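Local coordinates for protein D-mandelate dehydrogenase (Rhodotorula graminis, PDB 2W2K) that probably catalyses the NAD(P)-dependent interconversion of D-mandelate and its 2-oxo acid, and of related D-2-hydroxyacids, at residues F243-R257 and A269-V282. Sequence-based numbering, arbitrary orientation.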
ATOM      1  N   PHE B 243      21.188  10.769  -8.624  1.00  8.48           N
ATOM      2  CA  PHE B 243      21.362   9.332  -8.364  1.00  8.14           C
ATOM      3  C   PHE B 243      22.776   9.011  -7.839  1.00  9.38           C
ATOM      4  O   PHE B 243      22.933   8.175  -6.912  1.00  7.49           O
ATOM      5  CB  PHE B 243      21.005   8.457  -9.577  1.00  8.27           C
ATOM      6  CG  PHE B 243      19.537   8.488  -9.951  1.00  9.62           C
ATOM      7  CD1 PHE B 243      18.547   8.092  -9.023  1.00 10.21           C
ATOM      8  CD2 PHE B 243      19.133   8.910 -11.224  1.00 11.00           C
ATOM      9  CE1 PHE B 243      17.171   8.129  -9.354  1.00  8.41           C
ATOM     10  CE2 PHE B 243      17.759   8.944 -11.573  1.00 11.00           C
ATOM     11  CZ  PHE B 243      16.781   8.544 -10.638  1.00 11.41           C
ATOM     12  N   ALA B 244      23.794   9.680  -8.400  1.00  6.36           N
ATOM     13  CA  ALA B 244      25.173   9.537  -7.862  1.00  9.10           C
ATOM     14  C   ALA B 244      25.266   9.845  -6.367  1.00 10.21           C
ATOM     15  O   ALA B 244      26.047   9.184  -5.610  1.00 10.33           O
ATOM     16  CB  ALA B 244      26.202  10.391  -8.688  1.00 10.43           C
ATOM     17  N   ALA B 245      24.469  10.823  -5.917  1.00  9.30           N
ATOM     18  CA  ALA B 245      24.441  11.233  -4.492  1.00 10.36           C
ATOM     19  C   ALA B 245      23.655  10.294  -3.562  1.00 10.33           C
ATOM     20  O   ALA B 245      23.890  10.306  -2.352  1.00  7.04           O
ATOM     21  CB  ALA B 245      23.957  12.711  -4.326  1.00 10.63           C
ATOM     22  N   MET B 246      22.770   9.454  -4.124  1.00  8.03           N
ATOM     23  CA  MET B 246      21.977   8.508  -3.309  1.00  9.86           C
ATOM     24  C   MET B 246      22.804   7.372  -2.689  1.00 13.69           C
ATOM     25  O   MET B 246      23.880   7.022  -3.191  1.00 12.42           O
ATOM     26  CB  MET B 246      20.784   7.943  -4.121  1.00  7.19           C
ATOM     27  CG  MET B 246      19.739   9.023  -4.476  1.00  6.61           C
ATOM     28  SD  MET B 246      18.277   8.382  -5.357  1.00 11.22           S
ATOM     29  CE  MET B 246      17.367   7.595  -4.005  1.00 10.83           C
ATOM     30  N   LYS B 247      22.314   6.793  -1.591  1.00 12.39           N
ATOM     31  CA  LYS B 247      23.060   5.692  -0.973  1.00 16.75           C
ATOM     32  C   LYS B 247      22.850   4.372  -1.730  1.00 12.58           C
ATOM     33  O   LYS B 247      21.807   4.184  -2.363  1.00  9.31           O
ATOM     34  CB  LYS B 247      22.766   5.568   0.525  1.00 20.18           C
ATOM     35  CG  LYS B 247      21.413   5.151   0.907  1.00 18.96           C
ATOM     36  CD  LYS B 247      21.234   5.221   2.449  1.00 22.01           C
ATOM     37  CE  LYS B 247      20.946   6.643   2.877  1.00 27.97           C
ATOM     38  NZ  LYS B 247      20.763   6.773   4.324  1.00 26.82           N
ATOM     39  N   PRO B 248      23.847   3.467  -1.692  1.00 13.49           N
ATOM     40  CA  PRO B 248      23.694   2.147  -2.336  1.00 13.02           C
ATOM     41  C   PRO B 248      22.492   1.383  -1.787  1.00 10.36           C
ATOM     42  O   PRO B 248      22.295   1.341  -0.568  1.00 10.43           O
ATOM     43  CB  PRO B 248      25.003   1.426  -1.960  1.00 16.18           C
ATOM     44  CG  PRO B 248      26.003   2.585  -1.759  1.00 18.53           C
ATOM     45  CD  PRO B 248      25.176   3.612  -1.047  1.00 14.75           C
ATOM     46  N   GLY B 249      21.700   0.792  -2.680  1.00 11.11           N
ATOM     47  CA  GLY B 249      20.513   0.014  -2.272  1.00 10.98           C
ATOM     48  C   GLY B 249      19.279   0.824  -1.873  1.00 12.09           C
ATOM     49  O   GLY B 249      18.389   0.309  -1.163  1.00 11.84           O
ATOM     50  N   SER B 250      19.226   2.084  -2.308  1.00  7.31           N
ATOM     51  CA  SER B 250      18.087   2.989  -1.993  1.00  6.64           C
ATOM     52  C   SER B 250      16.921   2.849  -3.015  1.00  7.56           C
ATOM     53  O   SER B 250      16.962   1.984  -3.934  1.00  7.69           O
ATOM     54  CB  SER B 250      18.590   4.434  -1.892  1.00  6.26           C
ATOM     55  OG  SER B 250      19.327   4.783  -3.060  1.00 10.47           O
ATOM     56  N   ARG B 251      15.897   3.699  -2.861  1.00  9.24           N
ATOM     57  CA  ARG B 251      14.581   3.535  -3.508  1.00  6.68           C
ATOM     58  C   ARG B 251      14.024   4.910  -3.907  1.00  8.91           C
ATOM     59  O   ARG B 251      14.343   5.920  -3.236  1.00  6.56           O
ATOM     60  CB  ARG B 251      13.590   2.839  -2.539  1.00  6.95           C
ATOM     61  CG  ARG B 251      14.106   1.508  -1.952  1.00  5.79           C
ATOM     62  CD  ARG B 251      13.347   1.106  -0.687  1.00  5.45           C
ATOM     63  NE  ARG B 251      14.046   0.046   0.037  1.00  6.45           N
ATOM     64  CZ  ARG B 251      15.083   0.240   0.863  1.00 10.05           C
ATOM     65  NH1 ARG B 251      15.605   1.465   1.074  1.00  6.91           N
ATOM     66  NH2 ARG B 251      15.610  -0.804   1.484  1.00 11.34           N
ATOM     67  N   ILE B 252      13.210   4.962  -4.984  1.00  7.41           N
ATOM     68  CA  ILE B 252      12.535   6.234  -5.376  1.00  6.42           C
ATOM     69  C   ILE B 252      11.113   6.017  -5.930  1.00  7.18           C
ATOM     70  O   ILE B 252      10.859   4.994  -6.596  1.00  5.50           O
ATOM     71  CB  ILE B 252      13.392   7.061  -6.376  1.00  6.18           C
ATOM     72  CG1 ILE B 252      12.786   8.466  -6.612  1.00  6.69           C
ATOM     73  CG2 ILE B 252      13.608   6.297  -7.692  1.00  9.73           C
ATOM     74  CD1 ILE B 252      13.803   9.429  -7.286  1.00  7.46           C
ATOM     75  N   VAL B 253      10.192   6.940  -5.616  1.00  5.60           N
ATOM     76  CA  VAL B 253       8.816   6.926  -6.200  1.00  5.79           C
ATOM     77  C   VAL B 253       8.449   8.299  -6.821  1.00  7.42           C
ATOM     78  O   VAL B 253       8.921   9.355  -6.350  1.00  7.34           O
ATOM     79  CB  VAL B 253       7.704   6.466  -5.177  1.00  6.41           C
ATOM     80  CG1 VAL B 253       8.082   5.115  -4.493  1.00  7.10           C
ATOM     81  CG2 VAL B 253       7.396   7.527  -4.158  1.00  8.83           C
ATOM     82  N   ASN B 254       7.614   8.285  -7.865  1.00  5.75           N
ATOM     83  CA  ASN B 254       7.175   9.532  -8.538  1.00  7.67           C
ATOM     84  C   ASN B 254       5.658   9.530  -8.777  1.00  8.35           C
ATOM     85  O   ASN B 254       5.140   8.611  -9.457  1.00  8.11           O
ATOM     86  CB  ASN B 254       7.950   9.739  -9.869  1.00  6.63           C
ATOM     87  CG  ASN B 254       7.718  11.124 -10.510  1.00  9.58           C
ATOM     88  OD1 ASN B 254       7.155  12.048  -9.894  1.00  9.57           O
ATOM     89  ND2 ASN B 254       8.195  11.280 -11.749  1.00  9.69           N
ATOM     90  N   THR B 255       4.961  10.539  -8.223  1.00  3.56           N
ATOM     91  CA  THR B 255       3.530  10.756  -8.498  1.00  5.74           C
ATOM     92  C   THR B 255       3.247  12.139  -9.112  1.00  9.64           C
ATOM     93  O   THR B 255       2.078  12.527  -9.257  1.00  8.19           O
ATOM     94  CB  THR B 255       2.642  10.550  -7.239  1.00  5.81           C
ATOM     95  OG1 THR B 255       3.038  11.477  -6.198  1.00  8.08           O
ATOM     96  CG2 THR B 255       2.769   9.092  -6.722  1.00  4.87           C
ATOM     97  N   ALA B 256       4.315  12.854  -9.492  1.00 10.13           N
ATOM     98  CA  ALA B 256       4.213  14.225 -10.022  1.00  8.05           C
ATOM     99  C   ALA B 256       3.915  14.269 -11.538  1.00  9.59           C
ATOM    100  O   ALA B 256       2.768  14.049 -11.946  1.00 10.23           O
ATOM    101  CB  ALA B 256       5.481  15.033  -9.628  1.00  5.19           C
ATOM    102  N   ARG B 257       4.917  14.558 -12.373  1.00 11.21           N
ATOM    103  CA  ARG B 257       4.798  14.328 -13.822  1.00 11.34           C
ATOM    104  C   ARG B 257       6.004  13.508 -14.328  1.00  9.63           C
ATOM    105  O   ARG B 257       7.094  13.545 -13.733  1.00  8.72           O
ATOM    106  CB  ARG B 257       4.659  15.660 -14.596  1.00 11.30           C
ATOM    107  CG  ARG B 257       3.302  16.384 -14.421  1.00 13.24           C
ATOM    108  CD  ARG B 257       2.125  15.646 -15.108  1.00 20.82           C
ATOM    109  NE  ARG B 257       0.862  15.938 -14.428  1.00 34.89           N
ATOM    110  CZ  ARG B 257       0.047  16.946 -14.725  1.00 40.33           C
ATOM    111  NH1 ARG B 257       0.339  17.788 -15.714  1.00 44.87           N
ATOM    112  NH2 ARG B 257      -1.071  17.117 -14.027  1.00 33.17           N
ATOM    113  N   ALA B 269      20.881   3.700 -13.136  1.00 12.03           N
ATOM    114  CA  ALA B 269      21.030   3.552 -11.678  1.00 10.24           C
ATOM    115  C   ALA B 269      20.464   2.224 -11.155  1.00  9.58           C
ATOM    116  O   ALA B 269      20.995   1.669 -10.194  1.00  9.56           O
ATOM    117  CB  ALA B 269      20.396   4.757 -10.953  1.00  7.77           C
ATOM    118  N   LEU B 270      19.397   1.712 -11.791  1.00  9.94           N
ATOM    119  CA  LEU B 270      18.910   0.368 -11.484  1.00  9.22           C
ATOM    120  C   LEU B 270      19.874  -0.706 -12.031  1.00 10.26           C
ATOM    121  O   LEU B 270      20.218  -1.657 -11.319  1.00  9.84           O
ATOM    122  CB  LEU B 270      17.474   0.153 -12.019  1.00  8.68           C
ATOM    123  CG  LEU B 270      16.350   0.907 -11.276  1.00 10.45           C
ATOM    124  CD1 LEU B 270      15.166   1.147 -12.223  1.00 14.22           C
ATOM    125  CD2 LEU B 270      15.900   0.178  -9.985  1.00 11.52           C
ATOM    126  N   LYS B 271      20.308  -0.562 -13.290  1.00 11.11           N
ATOM    127  CA  LYS B 271      21.286  -1.517 -13.875  1.00 14.84           C
ATOM    128  C   LYS B 271      22.564  -1.718 -13.042  1.00 15.28           C
ATOM    129  O   LYS B 271      23.076  -2.842 -12.943  1.00 15.49           O
ATOM    130  CB  LYS B 271      21.657  -1.111 -15.315  1.00 14.56           C
ATOM    131  CG  LYS B 271      20.540  -1.353 -16.334  1.00 17.27           C
ATOM    132  CD  LYS B 271      21.091  -1.320 -17.771  1.00 21.87           C
ATOM    133  N   SER B 272      23.078  -0.634 -12.450  1.00 15.93           N
ATOM    134  CA  SER B 272      24.309  -0.661 -11.648  1.00 14.92           C
ATOM    135  C   SER B 272      24.140  -1.184 -10.211  1.00 16.63           C
ATOM    136  O   SER B 272      25.126  -1.460  -9.536  1.00 16.71           O
ATOM    137  CB  SER B 272      24.937   0.749 -11.598  1.00 16.14           C
ATOM    138  OG  SER B 272      24.264   1.586 -10.648  1.00 14.02           O
ATOM    139  N   GLY B 273      22.902  -1.286  -9.731  1.00 13.42           N
ATOM    140  CA  GLY B 273      22.655  -1.638  -8.327  1.00 15.48           C
ATOM    141  C   GLY B 273      22.617  -0.466  -7.354  1.00 14.06           C
ATOM    142  O   GLY B 273      22.463  -0.670  -6.140  1.00 12.11           O
ATOM    143  N   LYS B 274      22.789   0.760  -7.858  1.00 10.90           N
ATOM    144  CA  LYS B 274      22.685   1.948  -6.985  1.00 11.48           C
ATOM    145  C   LYS B 274      21.303   1.978  -6.336  1.00 11.07           C
ATOM    146  O   LYS B 274      21.176   2.207  -5.118  1.00 11.72           O
ATOM    147  CB  LYS B 274      22.976   3.262  -7.742  1.00 13.56           C
ATOM    148  CG  LYS B 274      22.472   4.567  -7.046  1.00 15.30           C
ATOM    149  CD  LYS B 274      23.069   4.809  -5.639  1.00 15.30           C
ATOM    150  CE  LYS B 274      24.594   4.895  -5.617  1.00 17.90           C
ATOM    151  NZ  LYS B 274      25.091   6.239  -6.062  1.00 14.07           N
ATOM    152  N   LEU B 275      20.273   1.772  -7.158  1.00  8.95           N
ATOM    153  CA  LEU B 275      18.898   1.620  -6.659  1.00  8.12           C
ATOM    154  C   LEU B 275      18.508   0.146  -6.574  1.00  9.58           C
ATOM    155  O   LEU B 275      18.779  -0.611  -7.507  1.00  9.92           O
ATOM    156  CB  LEU B 275      17.903   2.352  -7.593  1.00 11.87           C
ATOM    157  CG  LEU B 275      17.962   3.887  -7.717  1.00 12.45           C
ATOM    158  CD1 LEU B 275      17.046   4.335  -8.842  1.00 14.79           C
ATOM    159  CD2 LEU B 275      17.582   4.597  -6.411  1.00 14.09           C
ATOM    160  N   LEU B 276      17.893  -0.256  -5.451  1.00  5.94           N
ATOM    161  CA  LEU B 276      17.256  -1.574  -5.321  1.00  8.95           C
ATOM    162  C   LEU B 276      15.941  -1.666  -6.109  1.00  8.42           C
ATOM    163  O   LEU B 276      15.652  -2.693  -6.791  1.00  8.14           O
ATOM    164  CB  LEU B 276      16.991  -1.882  -3.830  1.00  7.45           C
ATOM    165  CG  LEU B 276      16.205  -3.177  -3.523  1.00 10.25           C
ATOM    166  CD1 LEU B 276      17.068  -4.398  -3.904  1.00 12.32           C
ATOM    167  CD2 LEU B 276      15.756  -3.239  -2.062  1.00 11.31           C
ATOM    168  N   SER B 277      15.139  -0.608  -6.003  1.00  9.49           N
ATOM    169  CA  SER B 277      13.748  -0.635  -6.486  1.00  9.19           C
ATOM    170  C   SER B 277      13.236   0.791  -6.769  1.00 10.64           C
ATOM    171  O   SER B 277      13.796   1.793  -6.257  1.00  7.17           O
ATOM    172  CB  SER B 277      12.837  -1.364  -5.467  1.00  8.57           C
ATOM    173  OG  SER B 277      12.970  -0.778  -4.173  1.00  9.73           O
ATOM    174  N   ALA B 278      12.209   0.882  -7.617  1.00  8.25           N
ATOM    175  CA  ALA B 278      11.575   2.182  -7.961  1.00  8.79           C
ATOM    176  C   ALA B 278      10.087   2.003  -8.272  1.00  7.42           C
ATOM    177  O   ALA B 278       9.659   0.901  -8.668  1.00  5.86           O
ATOM    178  CB  ALA B 278      12.315   2.864  -9.157  1.00  5.73           C
ATOM    179  N   GLY B 279       9.293   3.068  -8.068  1.00  7.21           N
ATOM    180  CA  GLY B 279       7.832   3.041  -8.360  1.00  7.26           C
ATOM    181  C   GLY B 279       7.395   4.285  -9.134  1.00  9.42           C
ATOM    182  O   GLY B 279       7.582   5.397  -8.647  1.00  8.29           O
ATOM    183  N   LEU B 280       6.844   4.101 -10.344  1.00  6.99           N
ATOM    184  CA  LEU B 280       6.402   5.197 -11.206  1.00  7.64           C
ATOM    185  C   LEU B 280       4.912   5.085 -11.564  1.00  8.70           C
ATOM    186  O   LEU B 280       4.495   4.106 -12.243  1.00  9.82           O
ATOM    187  CB  LEU B 280       7.212   5.253 -12.526  1.00  9.08           C
ATOM    188  CG  LEU B 280       8.739   5.445 -12.571  1.00 12.86           C
ATOM    189  CD1 LEU B 280       9.187   5.592 -14.048  1.00 13.59           C
ATOM    190  CD2 LEU B 280       9.240   6.656 -11.729  1.00  4.89           C
ATOM    191  N   ASP B 281       4.131   6.089 -11.156  1.00  5.85           N
ATOM    192  CA  ASP B 281       2.736   6.264 -11.635  1.00  6.11           C
ATOM    193  C   ASP B 281       2.708   7.120 -12.925  1.00  7.84           C
ATOM    194  O   ASP B 281       1.726   7.105 -13.667  1.00  9.79           O
ATOM    195  CB  ASP B 281       1.868   6.952 -10.561  1.00  7.57           C
ATOM    196  CG  ASP B 281       0.382   7.016 -10.935  1.00 10.47           C
ATOM    197  OD1 ASP B 281      -0.220   5.956 -11.261  1.00  7.03           O
ATOM    198  OD2 ASP B 281      -0.207   8.126 -10.847  1.00  7.64           O
ATOM    199  N   VAL B 282       3.782   7.873 -13.163  1.00  7.67           N
ATOM    200  CA  VAL B 282       3.868   8.843 -14.269  1.00  7.92           C
ATOM    201  C   VAL B 282       5.166   8.590 -15.077  1.00 10.45           C
ATOM    202  O   VAL B 282       6.193   8.186 -14.503  1.00  9.07           O
ATOM    203  CB  VAL B 282       3.754  10.327 -13.763  1.00  8.35           C
ATOM    204  CG1 VAL B 282       2.356  10.603 -13.172  1.00  9.69           C
ATOM    205  CG2 VAL B 282       4.862  10.670 -12.697  1.00  8.36           C
TER
HETATM  206  O   HOH W   1       8.991   9.427 -14.121  1.00 11.60           O
HETATM  207  O   HOH W   2      -0.165  10.712  -9.839  1.00 10.58           O
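Lys-274 curls back to the C-terminal end of helix 240-245, where NZ hydrogen-bonds Phe-243 O at 3.0 Å and, weakly, Met-246 O. Bends at chi2, chi3 and chi4 lay CD and CE against the Met-246 carbonyl. Met-246 N grips Phe-243 O too, from the opposite face of its plane. Substituting alanine for Lys-274 would probably leave the carbonyls of Phe-243 and Met-246 without their cationic donor. Leu-275 CD1 meets Phe-243 CE1 at 3.8 Å, while CD2 packs on Met-246 CE. Strands 250-254 and 275-280, with helix 263-271 as crossover, form a Rossmann-type beta-alpha-beta unit; a beta bulge sets Ser-250 opposite Leu-275 but Arg-251 opposite Ser-277. Segment 277-280 runs 3° from parallel, Gly-279 N donating to Ile-252 O at 2.9 Å. Gly-279 leaves room for Val-253: a CB there would stand 3.5 Å from Val-253 CG1. At the strands' C-terminal ends lie the NAD(+)-binding Thr-255, Ala-256 and Asp-281. Asn-254 OD1 accepts from Ala-256 N in an Asx turn and ND2 donates to Arg-257 O, fixing the amide's rotation, with Val-282 CG2 3.5 Å from ND2. A water links Thr-255 O to Asp-281 OD2; that carboxylate also binds Thr-302, Ile-305 and Gly-306.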